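Local coordinates for protein NAD(P)H-flavin oxidoreductase (Agrobacterium tumefaciens str. C58, PDB 2FRE) that probably catalyses NAD(P)H-dependent reduction of flavins or related acceptors, using bound flavin mononucleotide as its redox cofactor, at residues Tyr130-Met135 / Gly158-Leu164; Pro23-Ser29 / Trp81-Ser86. All coordinates share one frame; numbering follows the deposited sequence.

Contact 1. Residues Tyr130-Met135 / Gly158-Leu164; sequences YHAHGM and GVAIGTL. With FMN (flavin mononucleotide), chain C.
Met-135, a selenomethionine in this crystal, folds its terminal methyl back over the facing strand: the side chain turns at its last torsion (chi3 -71°), bringing CE to 3.6 Å from Val-159 N and 4.1 Å from Ala-160 CB. Strands 131-135 and 158-162 run antiparallel. Paired backbone bonds join His-131 to Gly-162, His-133 to Ala-160 and Met-135 to Gly-158, the shortest being His-133 N to Ala-160 O and Met-135 N to Gly-158 O, both 2.7 Å. On the face of Ala-132, Val-159 and Ile-161 the packing is apolar, Ala-132 CB meeting Val-159 CG1 at 4.1 Å, and helix 110-127 covers it. Toward Thr-163 and Leu-164 the contact is looser and partly exposed. Thr-163 OG1 comes only to the CD1-CE1 edge of Tyr-130, whose hydroxyl bonds to His-35, and the partly exposed His-131 ring lies obliquely beside Leu-164 CB. A water in the plane of that imidazole bridges its ND1 to Leu-164 N. At the FMN end, as modelled, His-133 ND1 donates to Gly-134 O (3.0 Å), the carbonyl that also sits 2.9 Å from FMN N10. An edge strand paired antiparallel with an inner strand, with a helix over one face and the isoalloxazine against the end of 131-135, is consistent with the nitroreductase fold.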
ATOM      1  N   TYR A 130       3.346 -15.490  -9.420  1.00 25.26           N
ATOM      2  CA  TYR A 130       2.404 -15.944  -8.385  1.00 25.44           C
ATOM      3  C   TYR A 130       1.253 -14.969  -8.265  1.00 25.65           C
ATOM      4  O   TYR A 130       1.233 -13.938  -8.931  1.00 24.78           O
ATOM      5  CB  TYR A 130       3.115 -16.052  -7.032  1.00 25.45           C
ATOM      6  CG  TYR A 130       4.295 -16.985  -7.073  1.00 25.79           C
ATOM      7  CD1 TYR A 130       4.113 -18.337  -7.241  1.00 25.76           C
ATOM      8  CD2 TYR A 130       5.595 -16.504  -6.963  1.00 25.97           C
ATOM      9  CE1 TYR A 130       5.191 -19.198  -7.291  1.00 26.56           C
ATOM     10  CE2 TYR A 130       6.676 -17.350  -7.012  1.00 25.96           C
ATOM     11  CZ  TYR A 130       6.475 -18.695  -7.189  1.00 26.29           C
ATOM     12  OH  TYR A 130       7.533 -19.554  -7.226  1.00 23.93           O
ATOM     13  N   HIS A 131       0.284 -15.316  -7.433  1.00 25.77           N
ATOM     14  CA  HIS A 131      -0.759 -14.387  -7.022  1.00 26.54           C
ATOM     15  C   HIS A 131      -0.869 -14.365  -5.515  1.00 26.61           C
ATOM     16  O   HIS A 131      -0.858 -15.431  -4.867  1.00 26.75           O
ATOM     17  CB  HIS A 131      -2.109 -14.777  -7.643  1.00 27.02           C
ATOM     18  CG  HIS A 131      -2.122 -14.694  -9.142  1.00 27.60           C
ATOM     19  ND1 HIS A 131      -1.587 -15.677  -9.945  1.00 26.73           N
ATOM     20  CD2 HIS A 131      -2.546 -13.719  -9.979  1.00 26.10           C
ATOM     21  CE1 HIS A 131      -1.702 -15.329 -11.209  1.00 25.86           C
ATOM     22  NE2 HIS A 131      -2.291 -14.147 -11.262  1.00 28.37           N
ATOM     23  N   ALA A 132      -0.999 -13.157  -4.965  1.00 26.44           N
ATOM     24  CA  ALA A 132      -1.210 -12.958  -3.531  1.00 27.28           C
ATOM     25  C   ALA A 132      -2.680 -12.591  -3.307  1.00 28.17           C
ATOM     26  O   ALA A 132      -3.301 -11.988  -4.179  1.00 31.62           O
ATOM     27  CB  ALA A 132      -0.330 -11.873  -3.002  1.00 27.77           C
ATOM     28  N   HIS A 133      -3.241 -12.990  -2.178  1.00 26.51           N
ATOM     29  CA  HIS A 133      -4.664 -12.755  -1.897  1.00 26.03           C
ATOM     30  C   HIS A 133      -4.798 -12.358  -0.434  1.00 26.26           C
ATOM     31  O   HIS A 133      -4.477 -13.136   0.468  1.00 25.43           O
ATOM     32  CB  HIS A 133      -5.453 -14.013  -2.213  1.00 25.64           C
ATOM     33  CG  HIS A 133      -6.938 -13.822  -2.296  1.00 23.25           C
ATOM     34  ND1 HIS A 133      -7.661 -13.066  -1.395  1.00 25.04           N
ATOM     35  CD2 HIS A 133      -7.844 -14.346  -3.149  1.00 21.87           C
ATOM     36  CE1 HIS A 133      -8.949 -13.129  -1.705  1.00 20.25           C
ATOM     37  NE2 HIS A 133      -9.084 -13.891  -2.767  1.00 24.22           N
ATOM     38  N   GLY A 134      -5.226 -11.122  -0.205  1.00 26.14           N
ATOM     39  CA  GLY A 134      -5.365 -10.585   1.137  1.00 26.47           C
ATOM     40  C   GLY A 134      -6.583 -11.154   1.831  1.00 26.83           C
ATOM     41  O   GLY A 134      -7.572 -11.488   1.170  1.00 26.97           O
HETATM   42  N   MSE A 135      -6.514 -11.282   3.156  1.00 26.65           N
HETATM   43  CA  MSE A 135      -7.645 -11.801   3.932  1.00 27.82           C
HETATM   44  C   MSE A 135      -7.839 -11.081   5.265  1.00 27.27           C
HETATM   45  O   MSE A 135      -6.918 -10.974   6.066  1.00 26.78           O
HETATM   46  CB  MSE A 135      -7.495 -13.317   4.188  1.00 27.89           C
HETATM   47  CG  MSE A 135      -7.366 -14.147   2.935  1.00 29.13           C
HETATM   48 SE   MSE A 135      -6.953 -16.004   3.424  1.00 35.65          SE
HETATM   49  CE  MSE A 135      -5.097 -15.672   4.047  1.00 29.05           C
ATOM     50  N   GLY A 158      -4.240 -11.341   6.738  1.00 26.83           N
ATOM     51  CA  GLY A 158      -3.591 -12.563   6.288  1.00 26.12           C
ATOM     52  C   GLY A 158      -3.336 -12.469   4.792  1.00 25.95           C
ATOM     53  O   GLY A 158      -3.983 -11.693   4.101  1.00 25.91           O
ATOM     54  N   VAL A 159      -2.395 -13.262   4.298  1.00 26.07           N
ATOM     55  CA  VAL A 159      -2.083 -13.297   2.880  1.00 25.73           C
ATOM     56  C   VAL A 159      -1.797 -14.719   2.464  1.00 25.37           C
ATOM     57  O   VAL A 159      -0.960 -15.391   3.076  1.00 25.11           O
ATOM     58  CB  VAL A 159      -0.860 -12.428   2.542  1.00 26.01           C
ATOM     59  CG1 VAL A 159      -0.575 -12.475   1.063  1.00 25.07           C
ATOM     60  CG2 VAL A 159      -1.083 -10.985   2.994  1.00 27.44           C
ATOM     61  N   ALA A 160      -2.505 -15.159   1.429  1.00 25.34           N
ATOM     62  CA  ALA A 160      -2.277 -16.434   0.776  1.00 25.51           C
ATOM     63  C   ALA A 160      -1.565 -16.147  -0.558  1.00 25.61           C
ATOM     64  O   ALA A 160      -1.987 -15.254  -1.320  1.00 25.70           O
ATOM     65  CB  ALA A 160      -3.585 -17.116   0.528  1.00 25.59           C
ATOM     66  N   ILE A 161      -0.480 -16.880  -0.815  1.00 25.42           N
ATOM     67  CA  ILE A 161       0.279 -16.753  -2.045  1.00 25.07           C
ATOM     68  C   ILE A 161       0.491 -18.121  -2.674  1.00 25.02           C
ATOM     69  O   ILE A 161       0.783 -19.089  -1.980  1.00 23.86           O
ATOM     70  CB  ILE A 161       1.671 -16.119  -1.827  1.00 25.06           C
ATOM     71  CG1 ILE A 161       1.632 -15.017  -0.756  1.00 26.16           C
ATOM     72  CG2 ILE A 161       2.195 -15.569  -3.176  1.00 25.93           C
ATOM     73  CD1 ILE A 161       3.030 -14.490  -0.341  1.00 25.24           C
ATOM     74  N   GLY A 162       0.343 -18.192  -3.993  1.00 24.76           N
ATOM     75  CA  GLY A 162       0.492 -19.453  -4.691  1.00 25.76           C
ATOM     76  C   GLY A 162       0.426 -19.301  -6.189  1.00 25.36           C
ATOM     77  O   GLY A 162       0.442 -18.183  -6.735  1.00 26.14           O
ATOM     78  N   THR A 163       0.372 -20.442  -6.852  1.00 25.02           N
ATOM     79  CA  THR A 163       0.316 -20.509  -8.293  1.00 25.34           C
ATOM     80  C   THR A 163      -1.097 -20.857  -8.735  1.00 25.59           C
ATOM     81  O   THR A 163      -1.671 -21.856  -8.288  1.00 25.08           O
ATOM     82  CB  THR A 163       1.296 -21.550  -8.816  1.00 25.03           C
ATOM     83  OG1 THR A 163       2.629 -21.178  -8.422  1.00 25.56           O
ATOM     84  CG2 THR A 163       1.217 -21.660 -10.329  1.00 24.58           C
ATOM     85  N   LEU A 164      -1.636 -20.021  -9.619  1.00 26.44           N
ATOM     86  CA  LEU A 164      -3.012 -20.117 -10.073  1.00 27.26           C
ATOM     87  C   LEU A 164      -3.235 -21.432 -10.793  1.00 27.51           C
ATOM     88  O   LEU A 164      -2.345 -21.918 -11.483  1.00 26.93           O
ATOM     89  CB  LEU A 164      -3.340 -18.946 -11.016  1.00 27.37           C
ATOM     90  CG  LEU A 164      -4.771 -18.823 -11.573  1.00 28.85           C
ATOM     91  CD1 LEU A 164      -5.793 -18.617 -10.481  1.00 30.43           C
ATOM     92  CD2 LEU A 164      -4.879 -17.681 -12.584  1.00 29.27           C
TER
HETATM   93  N1  FMN C1151     -10.886 -12.010  -0.062  1.00 23.30           N
HETATM   94  C2  FMN C1151     -11.513 -13.121   0.500  1.00 24.22           C
HETATM   95  O2  FMN C1151     -11.949 -14.018  -0.229  1.00 23.42           O
HETATM   96  N3  FMN C1151     -11.674 -13.221   1.871  1.00 23.04           N
HETATM   97  C4  FMN C1151     -11.211 -12.254   2.721  1.00 24.24           C
HETATM   98  O4  FMN C1151     -11.171 -12.486   3.946  1.00 21.59           O
HETATM   99  C4A FMN C1151     -10.573 -11.132   2.149  1.00 23.99           C
HETATM  100  N5  FMN C1151     -10.090 -10.124   2.965  1.00 24.61           N
HETATM  101  C5A FMN C1151      -9.400  -9.067   2.395  1.00 23.63           C
HETATM  102  C6  FMN C1151      -8.887  -8.082   3.221  1.00 24.06           C
HETATM  103  C7  FMN C1151      -8.188  -7.016   2.692  1.00 23.60           C
HETATM  104  C7M FMN C1151      -7.259  -6.320   3.649  1.00 25.25           C
HETATM  105  C8  FMN C1151      -8.006  -6.902   1.310  1.00 23.34           C
HETATM  106  C8M FMN C1151      -6.837  -6.122   0.758  1.00 19.94           C
HETATM  107  C9  FMN C1151      -8.520  -7.884   0.472  1.00 23.70           C
HETATM  108  C9A FMN C1151      -9.241  -8.962   1.017  1.00 23.25           C
HETATM  109  N10 FMN C1151      -9.769  -9.932   0.191  1.00 23.46           N
HETATM  110  C10 FMN C1151     -10.414 -11.023   0.762  1.00 23.02           C
HETATM  111  C1' FMN C1151      -9.703  -9.809  -1.311  1.00 20.93           C
HETATM  112  C2' FMN C1151     -10.436  -8.602  -1.892  1.00 19.72           C
HETATM  113  O2' FMN C1151     -11.837  -8.825  -2.002  1.00 20.99           O
HETATM  114  C3' FMN C1151      -9.829  -8.233  -3.243  1.00 19.72           C
HETATM  115  O3' FMN C1151      -8.483  -7.810  -3.063  1.00 20.60           O
HETATM  116  C4' FMN C1151     -10.658  -7.164  -3.945  1.00 19.45           C
HETATM  117  O4' FMN C1151     -11.938  -7.672  -4.283  1.00 23.17           O
HETATM  118  C5' FMN C1151      -9.997  -6.613  -5.203  1.00 19.87           C
HETATM  119  O5' FMN C1151      -9.780  -7.643  -6.155  1.00 18.36           O
HETATM  120  P   FMN C1151      -8.312  -7.939  -6.743  1.00 19.61           P
HETATM  121  O1P FMN C1151      -7.957  -6.753  -7.624  1.00 17.76           O
HETATM  122  O2P FMN C1151      -7.317  -8.026  -5.596  1.00 19.42           O
HETATM  123  O3P FMN C1151      -8.404  -9.239  -7.495  1.00 20.30           O
HETATM  124  O   HOH W   1       0.066 -17.945 -10.736  1.00 27.96           O

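Contact 2. Residues Pro23-Ser29 / Trp81-Ser86; sequences PRAFDGS and WAKNAS. With FMN (flavin mononucleotide), chain C.
Ser-86 OG is gripped three ways: it donates to Ser-29 O in a very short bond of 2.5 Å as modelled, while two waters donate to it. One of these waters also donates to Asp-27 OD1, the other to Ser-29 OG. Asp-27 OD1 receives two bonds from Ser-29 as well, its OG at 2.6 Å on the syn side and its backbone N at 3.0 Å from above the carboxylate plane; the latter closes an Asx turn around Gly-28. Phe-26 fills the middle. Its CB rests 3.3 Å from Asn-84 O, its ring meets Ala-85 obliquely, and the ring edge at CE2 meets the Trp-81 edge at CZ3 (4.0 Å), the two side chains lying side by side. A water ties Arg-24 O and Trp-81 O to Phe-26 N. Extended from CG to NE, the Arg-24 chain crosses the indole face, CD standing 3.6 Å above the centroid of the five-membered ring in a CH-pi contact, with Ala-82 CB on the opposite face. Chi4 of 84° then sets the guanidinium perpendicular to the indole and aims NE and NH2 at FMN O2, 3.1 and 2.7 Å away. An arginine paired with the pyrimidine carbonyl of the flavin, its chain packed on a tryptophan face, forms this part of the FMN pocket of a nitroreductase-family enzyme.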
ATOM      1  N   PRO A  23      -7.082 -14.269  -7.141  1.00 25.44           N
ATOM      2  CA  PRO A  23      -7.868 -15.467  -7.326  1.00 24.91           C
ATOM      3  C   PRO A  23      -7.821 -16.352  -6.088  1.00 24.30           C
ATOM      4  O   PRO A  23      -7.101 -16.049  -5.133  1.00 23.25           O
ATOM      5  CB  PRO A  23      -7.168 -16.164  -8.494  1.00 25.56           C
ATOM      6  CG  PRO A  23      -5.738 -15.787  -8.312  1.00 26.47           C
ATOM      7  CD  PRO A  23      -5.787 -14.354  -7.838  1.00 25.77           C
ATOM      8  N   ARG A  24      -8.575 -17.447  -6.129  1.00 24.04           N
ATOM      9  CA  ARG A  24      -8.660 -18.392  -5.015  1.00 24.32           C
ATOM     10  C   ARG A  24      -8.227 -19.814  -5.389  1.00 23.53           C
ATOM     11  O   ARG A  24      -8.049 -20.636  -4.488  1.00 23.85           O
ATOM     12  CB  ARG A  24     -10.095 -18.428  -4.454  1.00 24.41           C
ATOM     13  CG  ARG A  24     -10.495 -17.131  -3.805  1.00 24.27           C
ATOM     14  CD  ARG A  24     -11.869 -17.140  -3.239  1.00 25.76           C
ATOM     15  NE  ARG A  24     -12.145 -15.820  -2.704  1.00 27.74           N
ATOM     16  CZ  ARG A  24     -12.591 -14.785  -3.412  1.00 28.07           C
ATOM     17  NH1 ARG A  24     -12.896 -14.924  -4.694  1.00 27.89           N
ATOM     18  NH2 ARG A  24     -12.757 -13.606  -2.824  1.00 28.56           N
ATOM     19  N   ALA A  25      -8.076 -20.108  -6.685  1.00 23.75           N
ATOM     20  CA  ALA A  25      -7.717 -21.481  -7.121  1.00 24.02           C
ATOM     21  C   ALA A  25      -6.201 -21.634  -7.165  1.00 24.41           C
ATOM     22  O   ALA A  25      -5.563 -21.197  -8.113  1.00 24.09           O
ATOM     23  CB  ALA A  25      -8.332 -21.815  -8.457  1.00 24.08           C
ATOM     24  N   PHE A  26      -5.642 -22.262  -6.129  1.00 24.58           N
ATOM     25  CA  PHE A  26      -4.200 -22.447  -6.008  1.00 24.64           C
ATOM     26  C   PHE A  26      -3.845 -23.920  -6.132  1.00 25.00           C
ATOM     27  O   PHE A  26      -4.633 -24.803  -5.753  1.00 23.18           O
ATOM     28  CB  PHE A  26      -3.672 -21.850  -4.696  1.00 24.85           C
ATOM     29  CG  PHE A  26      -3.751 -20.369  -4.645  1.00 25.89           C
ATOM     30  CD1 PHE A  26      -2.997 -19.584  -5.512  1.00 24.95           C
ATOM     31  CD2 PHE A  26      -4.611 -19.739  -3.753  1.00 26.39           C
ATOM     32  CE1 PHE A  26      -3.086 -18.196  -5.468  1.00 26.83           C
ATOM     33  CE2 PHE A  26      -4.708 -18.357  -3.721  1.00 26.75           C
ATOM     34  CZ  PHE A  26      -3.936 -17.586  -4.567  1.00 25.31           C
ATOM     35  N   ASP A  27      -2.660 -24.178  -6.683  1.00 25.39           N
ATOM     36  CA  ASP A  27      -2.278 -25.546  -7.033  1.00 25.88           C
ATOM     37  C   ASP A  27      -1.607 -26.345  -5.915  1.00 25.89           C
ATOM     38  O   ASP A  27      -1.327 -27.527  -6.096  1.00 24.60           O
ATOM     39  CB  ASP A  27      -1.432 -25.562  -8.320  1.00 25.83           C
ATOM     40  CG  ASP A  27       0.017 -25.098  -8.125  1.00 26.25           C
ATOM     41  OD1 ASP A  27       0.420 -24.630  -7.027  1.00 24.20           O
ATOM     42  OD2 ASP A  27       0.769 -25.202  -9.125  1.00 28.24           O
ATOM     43  N   GLY A  28      -1.340 -25.708  -4.775  1.00 25.68           N
ATOM     44  CA  GLY A  28      -0.816 -26.416  -3.602  1.00 26.33           C
ATOM     45  C   GLY A  28       0.644 -26.803  -3.711  1.00 26.46           C
ATOM     46  O   GLY A  28       1.143 -27.544  -2.876  1.00 26.60           O
ATOM     47  N   SER A  29       1.330 -26.287  -4.727  1.00 26.80           N
ATOM     48  CA  SER A  29       2.729 -26.640  -4.982  1.00 27.19           C
ATOM     49  C   SER A  29       3.633 -25.921  -4.002  1.00 27.09           C
ATOM     50  O   SER A  29       3.242 -24.896  -3.451  1.00 27.21           O
ATOM     51  CB  SER A  29       3.115 -26.261  -6.407  1.00 27.26           C
ATOM     52  OG  SER A  29       2.962 -24.869  -6.615  1.00 27.80           O
ATOM     53  N   TRP A  81     -10.261 -22.510   0.491  1.00 26.06           N
ATOM     54  CA  TRP A  81      -9.413 -22.315  -0.687  1.00 26.29           C
ATOM     55  C   TRP A  81      -7.973 -22.000  -0.322  1.00 25.96           C
ATOM     56  O   TRP A  81      -7.063 -22.441  -1.010  1.00 26.22           O
ATOM     57  CB  TRP A  81      -9.990 -21.218  -1.614  1.00 26.21           C
ATOM     58  CG  TRP A  81     -10.225 -19.910  -0.954  1.00 25.74           C
ATOM     59  CD1 TRP A  81     -11.373 -19.499  -0.339  1.00 26.61           C
ATOM     60  CD2 TRP A  81      -9.300 -18.834  -0.833  1.00 26.18           C
ATOM     61  NE1 TRP A  81     -11.224 -18.241   0.151  1.00 26.78           N
ATOM     62  CE2 TRP A  81      -9.958 -17.802  -0.125  1.00 26.34           C
ATOM     63  CE3 TRP A  81      -7.976 -18.642  -1.238  1.00 25.18           C
ATOM     64  CZ2 TRP A  81      -9.339 -16.600   0.188  1.00 26.80           C
ATOM     65  CZ3 TRP A  81      -7.356 -17.436  -0.927  1.00 26.71           C
ATOM     66  CH2 TRP A  81      -8.033 -16.437  -0.211  1.00 26.65           C
ATOM     67  N   ALA A  82      -7.765 -21.235   0.748  1.00 26.10           N
ATOM     68  CA  ALA A  82      -6.415 -20.819   1.143  1.00 26.21           C
ATOM     69  C   ALA A  82      -5.520 -21.977   1.620  1.00 26.41           C
ATOM     70  O   ALA A  82      -4.294 -21.860   1.603  1.00 26.33           O
ATOM     71  CB  ALA A  82      -6.481 -19.738   2.190  1.00 26.57           C
ATOM     72  N   LYS A  83      -6.129 -23.080   2.037  1.00 25.90           N
ATOM     73  CA  LYS A  83      -5.376 -24.248   2.474  1.00 26.28           C
ATOM     74  C   LYS A  83      -4.586 -24.851   1.341  1.00 25.80           C
ATOM     75  O   LYS A  83      -3.709 -25.659   1.589  1.00 25.60           O
ATOM     76  CB  LYS A  83      -6.292 -25.309   3.086  1.00 25.80           C
ATOM     77  CG  LYS A  83      -7.257 -25.983   2.132  1.00 25.96           C
ATOM     78  CD  LYS A  83      -8.332 -26.670   2.935  1.00 27.72           C
ATOM     79  CE  LYS A  83      -9.331 -27.397   2.091  1.00 27.36           C
ATOM     80  NZ  LYS A  83     -10.351 -28.087   2.972  1.00 29.34           N
ATOM     81  N   ASN A  84      -4.917 -24.475   0.106  1.00 25.58           N
ATOM     82  CA  ASN A  84      -4.222 -24.975  -1.072  1.00 25.72           C
ATOM     83  C   ASN A  84      -3.209 -23.983  -1.663  1.00 25.30           C
ATOM     84  O   ASN A  84      -2.614 -24.244  -2.706  1.00 24.09           O
ATOM     85  CB  ASN A  84      -5.252 -25.425  -2.115  1.00 25.91           C
ATOM     86  CG  ASN A  84      -6.038 -26.646  -1.659  1.00 29.93           C
ATOM     87  OD1 ASN A  84      -5.499 -27.525  -0.994  1.00 33.19           O
ATOM     88  ND2 ASN A  84      -7.318 -26.692  -1.993  1.00 33.25           N
ATOM     89  N   ALA A  85      -2.993 -22.861  -0.970  1.00 24.94           N
ATOM     90  CA  ALA A  85      -1.973 -21.911  -1.353  1.00 25.01           C
ATOM     91  C   ALA A  85      -0.593 -22.491  -1.030  1.00 24.42           C
ATOM     92  O   ALA A  85      -0.476 -23.495  -0.327  1.00 24.47           O
ATOM     93  CB  ALA A  85      -2.176 -20.604  -0.619  1.00 25.14           C
ATOM     94  N   SER A  86       0.440 -21.842  -1.554  1.00 24.68           N
ATOM     95  CA  SER A  86       1.815 -22.283  -1.365  1.00 24.63           C
ATOM     96  C   SER A  86       2.440 -21.718  -0.094  1.00 24.80           C
ATOM     97  O   SER A  86       3.344 -22.332   0.475  1.00 25.52           O
ATOM     98  CB  SER A  86       2.676 -21.870  -2.566  1.00 24.65           C
ATOM     99  OG  SER A  86       2.358 -22.618  -3.707  1.00 23.31           O
TER
HETATM  100  N1  FMN C1151     -10.886 -12.010  -0.062  1.00 23.30           N
HETATM  101  C2  FMN C1151     -11.513 -13.121   0.500  1.00 24.22           C
HETATM  102  O2  FMN C1151     -11.949 -14.018  -0.229  1.00 23.42           O
HETATM  103  N3  FMN C1151     -11.674 -13.221   1.871  1.00 23.04           N
HETATM  104  C4  FMN C1151     -11.211 -12.254   2.721  1.00 24.24           C
HETATM  105  O4  FMN C1151     -11.171 -12.486   3.946  1.00 21.59           O
HETATM  106  C4A FMN C1151     -10.573 -11.132   2.149  1.00 23.99           C
HETATM  107  N5  FMN C1151     -10.090 -10.124   2.965  1.00 24.61           N
HETATM  108  C5A FMN C1151      -9.400  -9.067   2.395  1.00 23.63           C
HETATM  109  C6  FMN C1151      -8.887  -8.082   3.221  1.00 24.06           C
HETATM  110  C7  FMN C1151      -8.188  -7.016   2.692  1.00 23.60           C
HETATM  111  C7M FMN C1151      -7.259  -6.320   3.649  1.00 25.25           C
HETATM  112  C8  FMN C1151      -8.006  -6.902   1.310  1.00 23.34           C
HETATM  113  C8M FMN C1151      -6.837  -6.122   0.758  1.00 19.94           C
HETATM  114  C9  FMN C1151      -8.520  -7.884   0.472  1.00 23.70           C
HETATM  115  C9A FMN C1151      -9.241  -8.962   1.017  1.00 23.25           C
HETATM  116  N10 FMN C1151      -9.769  -9.932   0.191  1.00 23.46           N
HETATM  117  C10 FMN C1151     -10.414 -11.023   0.762  1.00 23.02           C
HETATM  118  C1' FMN C1151      -9.703  -9.809  -1.311  1.00 20.93           C
HETATM  119  C2' FMN C1151     -10.436  -8.602  -1.892  1.00 19.72           C
HETATM  120  O2' FMN C1151     -11.837  -8.825  -2.002  1.00 20.99           O
HETATM  121  C3' FMN C1151      -9.829  -8.233  -3.243  1.00 19.72           C
HETATM  122  O3' FMN C1151      -8.483  -7.810  -3.063  1.00 20.60           O
HETATM  123  C4' FMN C1151     -10.658  -7.164  -3.945  1.00 19.45           C
HETATM  124  O4' FMN C1151     -11.938  -7.672  -4.283  1.00 23.17           O
HETATM  125  C5' FMN C1151      -9.997  -6.613  -5.203  1.00 19.87           C
HETATM  126  O5' FMN C1151      -9.780  -7.643  -6.155  1.00 18.36           O
HETATM  127  P   FMN C1151      -8.312  -7.939  -6.743  1.00 19.61           P
HETATM  128  O1P FMN C1151      -7.957  -6.753  -7.624  1.00 17.76           O
HETATM  129  O2P FMN C1151      -7.317  -8.026  -5.596  1.00 19.42           O
HETATM  130  O3P FMN C1151      -8.404  -9.239  -7.495  1.00 20.30           O
HETATM  131  O   HOH W   2      -7.435 -23.007  -3.755  1.00 28.47           O
HETATM  132  O   HOH W   3      -0.107 -22.672  -5.161  1.00 25.34           O
HETATM  133  O   HOH W   4       3.525 -21.957  -5.991  1.00 29.97           O

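Overall arrangement
The two contacts lie about 8 Å apart, centre to centre, and meet along strand 158-162 and its continuation. Probable backbone hydrogen bonds join Ile-161 O of contact 1 to Ser-86 N of contact 2 (2.8 Å) and Thr-163 O to Asp-27 N (3.0 Å), while Leu-164 CD1 packs on Pro-23 CB at 3.4 Å. Nearer the cofactor, the rings of His-133 and Trp-81 meet with planes at about 40°, and Trp-81 also touches Met-135 and Ala-160. Both contacts reach the same FMN: 130-135 brings backbone against the ring system, and 23-29 supplies the arginine. Ser-22, Gly-136, Ser-181, Arg-7 and Arg-183 hydrogen-bond the cofactor too.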